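Local structure of uncharacterized protein (Kribbella flavida, 4LMI) at residues F18-G23 with E27-L32; D36-L41 with S45-G50; V69-A74 with A80-L85. The protein is of unknown function but has a SnoaL-like fold of the NTF2 clan and is a putative ketosteroid isomerase. All blocks are in the same frame, centred on the assembly; numbering follows the deposited sequence. Where two conformers were deposited one is given.

How the contacts relate
Three contacts, in series along one chain, show how helices and two hairpins build a small NTF2-like fold. Contact 1 pairs the end of helix 6-22 with helix 26-31; contact 2, the hairpin of strands 37-41 and 46-49, follows almost directly, its centre about 17 Å away; contact 3, the hairpin of strands 65-75 and 78-87, comes last. The hairpins form opposite ends of one six-stranded mixed sheet, their centres about 20 Å apart. F18 ties contact 1 to contact 3, packing on V69, V81 and V83, although the centres lie about 16 Å apart. Both hairpins bring an edge of the sheet to the second subunit, whereas contact 1 stays within its own chain.

Contact 1 of 3, residues F18-G23 with E27-L32; sequences FDTLNG and EEFAAL
T20 and L21 of helix 6-22 meet F29 of helix 26-31 in a helix-helix contact, largely apolar, across the short turn between the two helices. The axes of the helical pieces 18-22 and 27-31 approach to 8.6 Å at an angle of 141°, so the second helix runs roughly back along the first. With CG anti to the backbone N (chi1 -178°), the ring of F29 reaches across to the first helix and lies alongside L21, whose CB is 3.7 Å from F29 CE1 and whose CD1 sits over one face, displaced toward the rim. T20 comes instead at the ring edge, its OG1 3.4 Å from F29 CD1. The nearest neighbours of this hydroxyl in 27-32 are carbon atoms; its strongest hydrogen bond goes to the carbonyl O of K16, one turn back. T20 CG2 rests on E28 CB at 3.8 Å, and L32 CD2 approaches T20 OG1 as well. Y17, Y54 and N58 also touch F29, and an alanine here would probably open a gap among L21, Y17 and Y54 and take away the ring that Y17 meets. The side chain of L21 is about 4 Å from a bound HEPES molecule, probably from the crystallisation liquor, though such molecules often mark pockets. The pairing of two consecutive helices is consistent with the helical layer that packs on the curved sheet in NTF2-like folds.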
ATOM      1  N   PHE B  18      -5.453  11.594  -8.394  1.00 22.67           N
ATOM      2  CA  PHE B  18      -5.955  11.936  -7.065  1.00 24.25           C
ATOM      3  C   PHE B  18      -6.513  13.353  -6.946  1.00 26.17           C
ATOM      4  O   PHE B  18      -7.505  13.560  -6.240  1.00 28.06           O
ATOM      5  CB  PHE B  18      -4.940  11.581  -5.976  1.00 22.71           C
ATOM      6  CG  PHE B  18      -4.847  10.104  -5.741  1.00 23.67           C
ATOM      7  CD1 PHE B  18      -5.764   9.458  -4.911  1.00 25.06           C
ATOM      8  CD2 PHE B  18      -3.894   9.342  -6.403  1.00 23.80           C
ATOM      9  CE1 PHE B  18      -5.705   8.089  -4.723  1.00 23.94           C
ATOM     10  CE2 PHE B  18      -3.837   7.967  -6.219  1.00 23.54           C
ATOM     11  CZ  PHE B  18      -4.742   7.343  -5.381  1.00 23.14           C
ATOM     12  N   ASP B  19      -5.896  14.310  -7.640  0.50 25.53           N
ATOM     13  CA  ASP B  19      -6.384  15.693  -7.643  0.50 25.46           C
ATOM     14  C   ASP B  19      -7.769  15.818  -8.290  0.50 24.73           C
ATOM     15  O   ASP B  19      -8.658  16.474  -7.738  0.50 25.03           O
ATOM     16  CB  ASP B  19      -5.374  16.639  -8.305  0.50 24.86           C
ATOM     17  CG  ASP B  19      -4.139  16.880  -7.442  0.50 28.08           C
ATOM     18  OD1 ASP B  19      -4.148  16.511  -6.249  0.50 28.66           O
ATOM     19  OD2 ASP B  19      -3.154  17.449  -7.956  0.50 29.10           O
ATOM     20  N   THR B  20      -7.957  15.174  -9.443  1.00 24.75           N
ATOM     21  CA  THR B  20      -9.252  15.206 -10.141  1.00 25.05           C
ATOM     22  C   THR B  20     -10.315  14.373  -9.428  1.00 25.65           C
ATOM     23  O   THR B  20     -11.490  14.746  -9.411  1.00 29.43           O
ATOM     24  CB  THR B  20      -9.158  14.784 -11.621  1.00 26.11           C
ATOM     25  OG1 THR B  20      -8.639  13.452 -11.713  1.00 22.75           O
ATOM     26  CG2 THR B  20      -8.275  15.774 -12.412  1.00 25.95           C
ATOM     27  N   LEU B  21      -9.904  13.255  -8.835  1.00 26.55           N
ATOM     28  CA  LEU B  21     -10.826  12.445  -8.032  1.00 25.41           C
ATOM     29  C   LEU B  21     -11.317  13.223  -6.813  1.00 26.23           C
ATOM     30  O   LEU B  21     -12.523  13.332  -6.581  1.00 27.73           O
ATOM     31  CB  LEU B  21     -10.178  11.129  -7.598  1.00 26.57           C
ATOM     32  CG  LEU B  21     -11.062  10.178  -6.772  1.00 28.57           C
ATOM     33  CD1 LEU B  21     -12.368   9.851  -7.488  1.00 25.20           C
ATOM     34  CD2 LEU B  21     -10.299   8.908  -6.422  1.00 31.36           C
ATOM     35  N   ASN B  22     -10.386  13.773  -6.037  1.00 28.76           N
ATOM     36  CA  ASN B  22     -10.774  14.518  -4.845  1.00 30.23           C
ATOM     37  C   ASN B  22     -11.611  15.748  -5.192  1.00 30.14           C
ATOM     38  O   ASN B  22     -12.517  16.124  -4.451  1.00 32.62           O
ATOM     39  CB  ASN B  22      -9.556  14.919  -4.019  1.00 30.26           C
ATOM     40  CG  ASN B  22      -9.940  15.477  -2.670  1.00 33.70           C
ATOM     41  OD1 ASN B  22     -10.665  14.838  -1.902  1.00 34.51           O
ATOM     42  ND2 ASN B  22      -9.469  16.682  -2.377  1.00 36.98           N
ATOM     43  N   GLY B  23     -11.311  16.352  -6.337  1.00 29.35           N
ATOM     44  CA  GLY B  23     -12.051  17.507  -6.817  1.00 28.94           C
ATOM     45  C   GLY B  23     -13.355  17.156  -7.503  1.00 29.17           C
ATOM     46  O   GLY B  23     -14.081  18.052  -7.915  1.00 29.81           O
ATOM     47  N   GLU B  27     -14.982  15.111 -15.842  1.00 29.50           N
ATOM     48  CA  GLU B  27     -14.499  15.095 -17.224  1.00 31.78           C
ATOM     49  C   GLU B  27     -12.983  14.876 -17.274  1.00 29.08           C
ATOM     50  O   GLU B  27     -12.499  14.057 -18.051  1.00 29.01           O
ATOM     51  CB  GLU B  27     -14.893  16.368 -17.977  1.00 38.09           C
ATOM     52  CG  GLU B  27     -14.676  16.265 -19.485  1.00 44.76           C
ATOM     53  CD  GLU B  27     -14.941  17.563 -20.226  1.00 60.79           C
ATOM     54  OE1 GLU B  27     -15.174  18.603 -19.571  1.00 67.91           O
ATOM     55  OE2 GLU B  27     -14.910  17.544 -21.476  1.00 68.40           O
ATOM     56  N   GLU B  28     -12.248  15.596 -16.431  1.00 27.58           N
ATOM     57  CA  GLU B  28     -10.792  15.476 -16.382  1.00 29.92           C
ATOM     58  C   GLU B  28     -10.349  14.118 -15.835  1.00 26.79           C
ATOM     59  O   GLU B  28      -9.393  13.525 -16.338  1.00 25.61           O
ATOM     60  CB  GLU B  28     -10.174  16.624 -15.568  1.00 30.89           C
ATOM     61  CG  GLU B  28     -10.353  18.004 -16.194  1.00 37.77           C
ATOM     62  CD  GLU B  28     -11.578  18.757 -15.685  1.00 43.54           C
ATOM     63  OE1 GLU B  28     -12.595  18.129 -15.302  1.00 39.47           O
ATOM     64  OE2 GLU B  28     -11.520  20.002 -15.678  1.00 56.18           O
ATOM     65  N   PHE B  29     -11.059  13.627 -14.818  1.00 23.92           N
ATOM     66  CA  PHE B  29     -10.797  12.304 -14.246  1.00 24.11           C
ATOM     67  C   PHE B  29     -11.026  11.194 -15.282  1.00 24.73           C
ATOM     68  O   PHE B  29     -10.161  10.336 -15.482  1.00 26.17           O
ATOM     69  CB  PHE B  29     -11.675  12.088 -13.003  1.00 22.85           C
ATOM     70  CG  PHE B  29     -11.458  10.773 -12.311  1.00 21.61           C
ATOM     71  CD1 PHE B  29     -10.327  10.556 -11.532  1.00 23.90           C
ATOM     72  CD2 PHE B  29     -12.414   9.756 -12.406  1.00 25.16           C
ATOM     73  CE1 PHE B  29     -10.136   9.345 -10.879  1.00 25.46           C
ATOM     74  CE2 PHE B  29     -12.231   8.544 -11.751  1.00 26.08           C
ATOM     75  CZ  PHE B  29     -11.090   8.339 -10.987  1.00 27.26           C
ATOM     76  N   ALA B  30     -12.180  11.218 -15.944  1.00 25.31           N
ATOM     77  CA  ALA B  30     -12.478  10.245 -17.000  1.00 26.88           C
ATOM     78  C   ALA B  30     -11.420  10.244 -18.114  1.00 27.19           C
ATOM     79  O   ALA B  30     -11.058   9.177 -18.620  1.00 26.10           O
ATOM     80  CB  ALA B  30     -13.869  10.472 -17.574  1.00 29.66           C
ATOM     81  N   ALA B  31     -10.915  11.430 -18.470  1.00 25.08           N
ATOM     82  CA  ALA B  31      -9.942  11.567 -19.569  1.00 26.28           C
ATOM     83  C   ALA B  31      -8.563  10.973 -19.268  1.00 26.86           C
ATOM     84  O   ALA B  31      -7.792  10.708 -20.188  1.00 30.74           O
ATOM     85  CB  ALA B  31      -9.814  13.022 -20.012  1.00 28.91           C
ATOM     86  N   LEU B  32      -8.242  10.763 -17.994  1.00 23.91           N
ATOM     87  CA  LEU B  32      -6.976  10.114 -17.665  1.00 25.17           C
ATOM     88  C   LEU B  32      -7.081   8.596 -17.484  1.00 23.97           C
ATOM     89  O   LEU B  32      -6.076   7.933 -17.228  1.00 24.80           O
ATOM     90  CB  LEU B  32      -6.287  10.779 -16.464  1.00 28.18           C
ATOM     91  CG  LEU B  32      -7.054  11.012 -15.175  1.00 28.58           C
ATOM     92  CD1 LEU B  32      -7.154   9.723 -14.364  1.00 31.16           C
ATOM     93  CD2 LEU B  32      -6.373  12.112 -14.369  1.00 28.23           C
TER

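Contact 2 of 3, residues D36-L41 with S45-G50; sequences DVRYEL and SERITG
R38 and R47 lay their guanidinium groups one on the other, centres 3.5 Å apart and planes 26° from parallel, above a hairpin of strands 37-41 and 46-49. R38 reaches up with its chain extended from CG to NE, whereas R47 bends at chi3 (-64°), which folds its head over the face of its neighbour; R47 NE stands above the centre of the R38 group. The like charges come as near as 3.2 Å between R38 NH1 and R47 NH2, but E40 rises beside them. R38 NH1 donates to E40 OE2 at 2.9 Å in a nearly straight bond (178°); OE2 lies in the R38 guanidinium plane, while NH1 comes to the anti side of the carboxylate, somewhat out of its plane. A water accepts from R47 NE at 2.8 Å and donates to E40 OE2, linking the second arginine to the same carboxylate. On the other face of the sheet, Y39 and I48 run side by side, with Y39 CD2 3.7 Å from I48 CD1; Y39 OH bonds to D110. L41 and E46 also lie alongside one another, and E46 bonds to T44 and forms a salt bridge with R122 of the second subunit. Between the strands, Y39 and I48 exchange both backbone bonds, and S45 and E46 both face L41 in a G1 bulge. E46 and R47 pair with a strand of the second subunit; separately, the backbone N of E132 of that subunit donates to E40 OE2. Bonded directly to R38 and through water to R47, E40 probably offsets part of their repulsion.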
ATOM      1  N   ASP B  36     -10.446   0.762 -21.124  1.00 23.83           N
ATOM      2  CA  ASP B  36     -10.583  -0.556 -20.500  1.00 24.04           C
ATOM      3  C   ASP B  36      -9.950  -0.639 -19.111  1.00 22.75           C
ATOM      4  O   ASP B  36      -9.473  -1.704 -18.704  1.00 23.35           O
ATOM      5  CB  ASP B  36     -10.009  -1.646 -21.418  1.00 28.47           C
ATOM      6  CG  ASP B  36      -8.500  -1.525 -21.616  1.00 30.14           C
ATOM      7  OD1 ASP B  36      -7.889  -0.531 -21.158  1.00 30.86           O
ATOM      8  OD2 ASP B  36      -7.921  -2.439 -22.237  1.00 34.23           O
ATOM      9  N   VAL B  37      -9.944   0.482 -18.391  1.00 21.82           N
ATOM     10  CA  VAL B  37      -9.412   0.516 -17.028  1.00 20.70           C
ATOM     11  C   VAL B  37     -10.046  -0.584 -16.171  1.00 20.90           C
ATOM     12  O   VAL B  37     -11.245  -0.873 -16.284  1.00 23.07           O
ATOM     13  CB  VAL B  37      -9.553   1.910 -16.362  1.00 19.00           C
ATOM     14  CG1 VAL B  37     -11.018   2.320 -16.234  1.00 21.99           C
ATOM     15  CG2 VAL B  37      -8.853   1.938 -15.001  1.00 18.71           C
ATOM     16  N   ARG B  38      -9.216  -1.212 -15.349  1.00 21.81           N
ATOM     17  CA  ARG B  38      -9.661  -2.283 -14.470  1.00 20.99           C
ATOM     18  C   ARG B  38      -9.389  -1.894 -13.018  1.00 23.57           C
ATOM     19  O   ARG B  38      -8.248  -1.604 -12.650  1.00 23.15           O
ATOM     20  CB  ARG B  38      -8.959  -3.593 -14.832  1.00 20.54           C
ATOM     21  CG  ARG B  38      -9.222  -4.726 -13.849  1.00 21.95           C
ATOM     22  CD  ARG B  38      -8.753  -6.056 -14.408  1.00 25.91           C
ATOM     23  NE  ARG B  38      -8.504  -7.013 -13.341  1.00 28.08           N
ATOM     24  CZ  ARG B  38      -8.554  -8.335 -13.479  1.00 27.55           C
ATOM     25  NH1 ARG B  38      -8.302  -9.110 -12.434  1.00 27.87           N
ATOM     26  NH2 ARG B  38      -8.866  -8.884 -14.648  1.00 27.14           N
ATOM     27  N   TYR B  39     -10.457  -1.881 -12.221  1.00 22.41           N
ATOM     28  CA  TYR B  39     -10.416  -1.525 -10.804  1.00 21.52           C
ATOM     29  C   TYR B  39     -10.661  -2.758  -9.949  1.00 21.51           C
ATOM     30  O   TYR B  39     -11.583  -3.528 -10.214  1.00 23.06           O
ATOM     31  CB  TYR B  39     -11.508  -0.490 -10.520  1.00 22.73           C
ATOM     32  CG  TYR B  39     -11.697  -0.089  -9.070  1.00 23.37           C
ATOM     33  CD1 TYR B  39     -10.784   0.750  -8.435  1.00 23.62           C
ATOM     34  CD2 TYR B  39     -12.818  -0.504  -8.350  1.00 27.05           C
ATOM     35  CE1 TYR B  39     -10.967   1.150  -7.124  1.00 24.04           C
ATOM     36  CE2 TYR B  39     -13.009  -0.113  -7.030  1.00 27.99           C
ATOM     37  CZ  TYR B  39     -12.081   0.713  -6.425  1.00 26.83           C
ATOM     38  OH  TYR B  39     -12.258   1.111  -5.124  1.00 28.67           O
ATOM     39  N   GLU B  40      -9.837  -2.941  -8.924  1.00 21.17           N
ATOM     40  CA  GLU B  40     -10.040  -4.018  -7.963  1.00 22.34           C
ATOM     41  C   GLU B  40     -10.053  -3.470  -6.552  1.00 23.53           C
ATOM     42  O   GLU B  40      -9.289  -2.551  -6.226  1.00 22.25           O
ATOM     43  CB  GLU B  40      -8.914  -5.043  -8.049  1.00 24.42           C
ATOM     44  CG  GLU B  40      -8.850  -5.882  -9.313  1.00 26.00           C
ATOM     45  CD  GLU B  40      -7.685  -6.853  -9.247  1.00 27.60           C
ATOM     46  OE1 GLU B  40      -6.709  -6.546  -8.537  1.00 34.07           O
ATOM     47  OE2 GLU B  40      -7.733  -7.916  -9.883  1.00 30.92           O
ATOM     48  N   LEU B  41     -10.931  -4.044  -5.732  1.00 22.32           N
ATOM     49  CA  LEU B  41     -10.902  -3.904  -4.285  1.00 23.27           C
ATOM     50  C   LEU B  41     -10.663  -5.298  -3.720  1.00 22.84           C
ATOM     51  O   LEU B  41     -11.629  -6.029  -3.470  1.00 24.58           O
ATOM     52  CB  LEU B  41     -12.247  -3.378  -3.777  1.00 24.94           C
ATOM     53  CG  LEU B  41     -12.532  -1.882  -3.741  1.00 30.25           C
ATOM     54  CD1 LEU B  41     -14.034  -1.637  -3.637  1.00 33.10           C
ATOM     55  CD2 LEU B  41     -11.796  -1.228  -2.578  1.00 29.91           C
ATOM     56  N   SER B  45     -13.251  -8.618  -2.671  1.00 27.20           N
ATOM     57  CA  SER B  45     -13.364  -9.354  -3.933  1.00 26.89           C
ATOM     58  C   SER B  45     -14.350  -8.678  -4.890  1.00 27.35           C
ATOM     59  O   SER B  45     -15.321  -9.288  -5.347  1.00 27.65           O
ATOM     60  CB  SER B  45     -13.726 -10.824  -3.695  1.00 24.90           C
ATOM     61  OG  SER B  45     -12.680 -11.472  -2.998  1.00 27.96           O
ATOM     62  N   GLU B  46     -14.093  -7.405  -5.172  1.00 26.67           N
ATOM     63  CA  GLU B  46     -14.855  -6.664  -6.169  1.00 27.03           C
ATOM     64  C   GLU B  46     -13.951  -6.208  -7.294  1.00 26.14           C
ATOM     65  O   GLU B  46     -12.789  -5.854  -7.067  1.00 25.11           O
ATOM     66  CB  GLU B  46     -15.515  -5.438  -5.551  1.00 27.04           C
ATOM     67  CG  GLU B  46     -16.738  -5.740  -4.712  1.00 29.58           C
ATOM     68  CD  GLU B  46     -17.236  -4.512  -3.990  1.00 33.52           C
ATOM     69  OE1 GLU B  46     -18.407  -4.143  -4.197  1.00 35.39           O
ATOM     70  OE2 GLU B  46     -16.455  -3.909  -3.223  1.00 33.78           O
ATOM     71  N   ARG B  47     -14.499  -6.221  -8.506  1.00 26.96           N
ATOM     72  CA  ARG B  47     -13.816  -5.704  -9.680  1.00 24.81           C
ATOM     73  C   ARG B  47     -14.787  -4.851 -10.479  1.00 26.73           C
ATOM     74  O   ARG B  47     -15.969  -5.191 -10.599  1.00 27.38           O
ATOM     75  CB  ARG B  47     -13.304  -6.850 -10.553  1.00 24.76           C
ATOM     76  CG  ARG B  47     -12.530  -6.407 -11.791  1.00 26.66           C
ATOM     77  CD  ARG B  47     -12.446  -7.530 -12.804  1.00 31.54           C
ATOM     78  NE  ARG B  47     -11.700  -8.662 -12.283  1.00 31.11           N
ATOM     79  CZ  ARG B  47     -11.681  -9.874 -12.834  1.00 33.66           C
ATOM     80  NH1 ARG B  47     -12.384 -10.135 -13.934  1.00 33.45           N
ATOM     81  NH2 ARG B  47     -10.961 -10.831 -12.270  1.00 31.60           N
ATOM     82  N   ILE B  48     -14.290  -3.741 -11.013  1.00 24.13           N
ATOM     83  CA  ILE B  48     -15.041  -2.957 -11.993  1.00 24.98           C
ATOM     84  C   ILE B  48     -14.205  -2.867 -13.262  1.00 25.60           C
ATOM     85  O   ILE B  48     -13.012  -2.555 -13.197  1.00 25.09           O
ATOM     86  CB  ILE B  48     -15.387  -1.544 -11.469  1.00 23.65           C
ATOM     87  CG1 ILE B  48     -16.248  -1.651 -10.203  1.00 26.31           C
ATOM     88  CG2 ILE B  48     -16.109  -0.739 -12.545  1.00 24.28           C
ATOM     89  CD1 ILE B  48     -16.401  -0.368  -9.417  1.00 26.65           C
ATOM     90  N   THR B  49     -14.820  -3.158 -14.410  1.00 26.40           N
ATOM     91  CA  THR B  49     -14.107  -3.108 -15.690  1.00 27.61           C
ATOM     92  C   THR B  49     -14.718  -2.087 -16.643  1.00 26.92           C
ATOM     93  O   THR B  49     -15.939  -2.006 -16.797  1.00 27.42           O
ATOM     94  CB  THR B  49     -14.063  -4.480 -16.401  1.00 30.72           C
ATOM     95  OG1 THR B  49     -15.392  -4.980 -16.566  1.00 33.53           O
ATOM     96  CG2 THR B  49     -13.236  -5.483 -15.613  1.00 30.24           C
ATOM     97  N   GLY B  50     -13.856  -1.315 -17.289  1.00 27.61           N
ATOM     98  CA  GLY B  50     -14.303  -0.311 -18.244  1.00 26.03           C
ATOM     99  C   GLY B  50     -14.430   1.059 -17.607  1.00 28.27           C
ATOM    100  O   GLY B  50     -14.869   1.197 -16.453  1.00 25.95           O
TER
HETATM  101  O   HOH W   1     -10.232  -9.003  -9.965  1.00 31.19           O

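Contact 3 of 3, residues V69-A74 with A80-L85; sequences VTRLLA and AVSVNL
Strands 69-74 and 80-85 run antiparallel at 171°, but T70 and R71 both face S82, a classic beta bulge that shifts the register by one residue. S82 O receives a good bond from T70 N at 2.8 Å and only a weak one from R71 N. The same serine is gripped through its side chain: OG, held between the backbone N and carbonyl carbon (chi1 62°), donates to T70 OG1 at 2.7 Å and accepts from R71 NH1 at 3.0 Å, approached in the plane of the guanidinium. The R71 chain runs extended past the S82 hydroxyl, its CB and CG close to OG, and turns NH1 back to it; NH1 also forms a salt bridge with D134. Beyond the bulge, L73 and A80 exchange two backbone bonds. The hairpin ends the mixed sheet of the NTF2-like fold, strand 65-75 being outermost within the chain. The other face is apolar. V69 and V81 cross at an angle, with V69 CG1 3.8 Å from V81 CG1, while L72 CG lies 3.8 Å from V81 CG2; F18 of helix 6-22 packs on this valine. T70 OG1 donates to a water at 2.6 Å, which in turn donates to N84 OD1, and T70 CG2 abuts N84 ND2, which itself bonds to L133 O. On the R71 side, F97 of the second subunit forms a cation-pi contact with R71 and packs on S82.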
ATOM      1  N   VAL B  69      -3.285  13.116  -0.178  1.00 28.65           N
ATOM      2  CA  VAL B  69      -2.166  12.236  -0.498  1.00 27.77           C
ATOM      3  C   VAL B  69      -1.063  12.397   0.557  1.00 26.23           C
ATOM      4  O   VAL B  69      -0.670  13.521   0.884  1.00 28.90           O
ATOM      5  CB  VAL B  69      -1.614  12.518  -1.912  1.00 26.36           C
ATOM      6  CG1 VAL B  69      -0.320  11.751  -2.151  1.00 26.52           C
ATOM      7  CG2 VAL B  69      -2.655  12.167  -2.976  1.00 25.73           C
ATOM      8  N   THR B  70      -0.586  11.275   1.094  1.00 27.42           N
ATOM      9  CA  THR B  70       0.463  11.287   2.126  1.00 29.39           C
ATOM     10  C   THR B  70       1.798  10.747   1.617  1.00 27.45           C
ATOM     11  O   THR B  70       2.865  11.166   2.078  1.00 26.76           O
ATOM     12  CB  THR B  70       0.036  10.513   3.389  1.00 29.70           C
ATOM     13  OG1 THR B  70      -0.485   9.228   3.015  1.00 29.21           O
ATOM     14  CG2 THR B  70      -1.032  11.287   4.139  1.00 30.73           C
ATOM     15  N   ARG B  71       1.729   9.807   0.677  1.00 27.18           N
ATOM     16  CA  ARG B  71       2.917   9.304  -0.009  1.00 24.83           C
ATOM     17  C   ARG B  71       2.562   9.092  -1.459  1.00 23.86           C
ATOM     18  O   ARG B  71       1.430   8.710  -1.776  1.00 23.81           O
ATOM     19  CB  ARG B  71       3.387   7.964   0.562  1.00 25.29           C
ATOM     20  CG  ARG B  71       3.705   7.937   2.046  1.00 26.68           C
ATOM     21  CD  ARG B  71       4.090   6.525   2.452  1.00 27.38           C
ATOM     22  NE  ARG B  71       4.241   6.365   3.894  1.00 31.80           N
ATOM     23  CZ  ARG B  71       3.239   6.227   4.760  1.00 32.28           C
ATOM     24  NH1 ARG B  71       1.980   6.242   4.344  1.00 29.92           N
ATOM     25  NH2 ARG B  71       3.503   6.080   6.059  1.00 31.84           N
ATOM     26  N   LEU B  72       3.527   9.332  -2.337  1.00 24.35           N
ATOM     27  CA  LEU B  72       3.343   9.045  -3.753  1.00 24.93           C
ATOM     28  C   LEU B  72       4.650   8.536  -4.351  1.00 25.51           C
ATOM     29  O   LEU B  72       5.607   9.295  -4.518  1.00 26.81           O
ATOM     30  CB  LEU B  72       2.822  10.280  -4.505  1.00 25.08           C
ATOM     31  CG  LEU B  72       2.167  10.066  -5.882  1.00 27.21           C
ATOM     32  CD1 LEU B  72       1.313  11.265  -6.267  1.00 28.95           C
ATOM     33  CD2 LEU B  72       3.187   9.773  -6.980  1.00 31.37           C
ATOM     34  N   LEU B  73       4.688   7.243  -4.663  1.00 24.11           N
ATOM     35  CA  LEU B  73       5.855   6.641  -5.301  1.00 23.11           C
ATOM     36  C   LEU B  73       5.545   6.307  -6.749  1.00 21.73           C
ATOM     37  O   LEU B  73       4.457   5.817  -7.052  1.00 21.76           O
ATOM     38  CB  LEU B  73       6.295   5.377  -4.556  1.00 25.53           C
ATOM     39  CG  LEU B  73       6.975   5.533  -3.192  1.00 25.51           C
ATOM     40  CD1 LEU B  73       5.995   5.954  -2.103  1.00 27.47           C
ATOM     41  CD2 LEU B  73       7.644   4.218  -2.818  1.00 26.71           C
ATOM     42  N   ALA B  74       6.498   6.588  -7.635  1.00 20.40           N
ATOM     43  CA  ALA B  74       6.396   6.229  -9.053  1.00 20.77           C
ATOM     44  C   ALA B  74       7.628   5.430  -9.459  1.00 20.62           C
ATOM     45  O   ALA B  74       8.747   5.753  -9.056  1.00 22.64           O
ATOM     46  CB  ALA B  74       6.269   7.480  -9.915  1.00 22.59           C
ATOM     47  N   ALA B  80       2.422   3.834  -6.364  1.00 21.73           N
ATOM     48  CA  ALA B  80       1.777   3.454  -5.106  1.00 20.93           C
ATOM     49  C   ALA B  80       1.527   4.736  -4.338  1.00 22.99           C
ATOM     50  O   ALA B  80       2.441   5.546  -4.148  1.00 22.52           O
ATOM     51  CB  ALA B  80       2.652   2.511  -4.303  1.00 22.03           C
ATOM     52  N   VAL B  81       0.285   4.930  -3.911  1.00 21.86           N
ATOM     53  CA  VAL B  81      -0.114   6.183  -3.289  1.00 22.61           C
ATOM     54  C   VAL B  81      -0.867   5.860  -2.011  1.00 24.66           C
ATOM     55  O   VAL B  81      -1.787   5.038  -2.016  1.00 25.81           O
ATOM     56  CB  VAL B  81      -1.020   7.009  -4.231  1.00 22.94           C
ATOM     57  CG1 VAL B  81      -1.378   8.353  -3.608  1.00 23.72           C
ATOM     58  CG2 VAL B  81      -0.367   7.206  -5.600  1.00 22.52           C
ATOM     59  N   SER B  82      -0.461   6.476  -0.907  1.00 25.36           N
ATOM     60  CA  SER B  82      -1.268   6.400   0.300  1.00 25.99           C
ATOM     61  C   SER B  82      -2.004   7.715   0.476  1.00 26.72           C
ATOM     62  O   SER B  82      -1.486   8.780   0.126  1.00 26.10           O
ATOM     63  CB  SER B  82      -0.438   6.052   1.540  1.00 27.62           C
ATOM     64  OG  SER B  82       0.540   7.039   1.792  1.00 27.15           O
ATOM     65  N   VAL B  83      -3.228   7.621   0.986  1.00 28.11           N
ATOM     66  CA  VAL B  83      -4.056   8.786   1.253  1.00 26.93           C
ATOM     67  C   VAL B  83      -4.663   8.697   2.649  1.00 27.68           C
ATOM     68  O   VAL B  83      -4.955   7.597   3.147  1.00 29.23           O
ATOM     69  CB  VAL B  83      -5.192   8.963   0.204  1.00 26.88           C
ATOM     70  CG1 VAL B  83      -4.625   9.134  -1.201  1.00 28.44           C
ATOM     71  CG2 VAL B  83      -6.173   7.790   0.243  1.00 26.93           C
ATOM     72  N   ASN B  84      -4.818   9.852   3.291  1.00 27.61           N
ATOM     73  CA  ASN B  84      -5.713   9.957   4.432  1.00 30.93           C
ATOM     74  C   ASN B  84      -7.107  10.276   3.925  1.00 31.71           C
ATOM     75  O   ASN B  84      -7.312  11.264   3.229  1.00 34.27           O
ATOM     76  CB  ASN B  84      -5.236  11.011   5.434  1.00 31.96           C
ATOM     77  CG  ASN B  84      -4.083  10.521   6.291  1.00 35.04           C
ATOM     78  OD1 ASN B  84      -3.858   9.312   6.435  1.00 38.74           O
ATOM     79  ND2 ASN B  84      -3.344  11.457   6.867  1.00 37.22           N
ATOM     80  N   LEU B  85      -8.053   9.408   4.256  1.00 35.81           N
ATOM     81  CA  LEU B  85      -9.434   9.581   3.849  1.00 36.46           C
ATOM     82  C   LEU B  85     -10.307   9.894   5.056  1.00 40.54           C
ATOM     83  O   LEU B  85     -10.221   9.222   6.085  1.00 46.13           O
ATOM     84  CB  LEU B  85      -9.944   8.315   3.155  1.00 39.09           C
ATOM     85  CG  LEU B  85     -11.402   8.284   2.687  1.00 40.37           C
ATOM     86  CD1 LEU B  85     -11.629   9.199   1.496  1.00 43.39           C
ATOM     87  CD2 LEU B  85     -11.832   6.866   2.350  1.00 46.39           C
TER
HETATM   88  O   HOH W   2      -1.950   7.997   4.722  1.00 31.65           O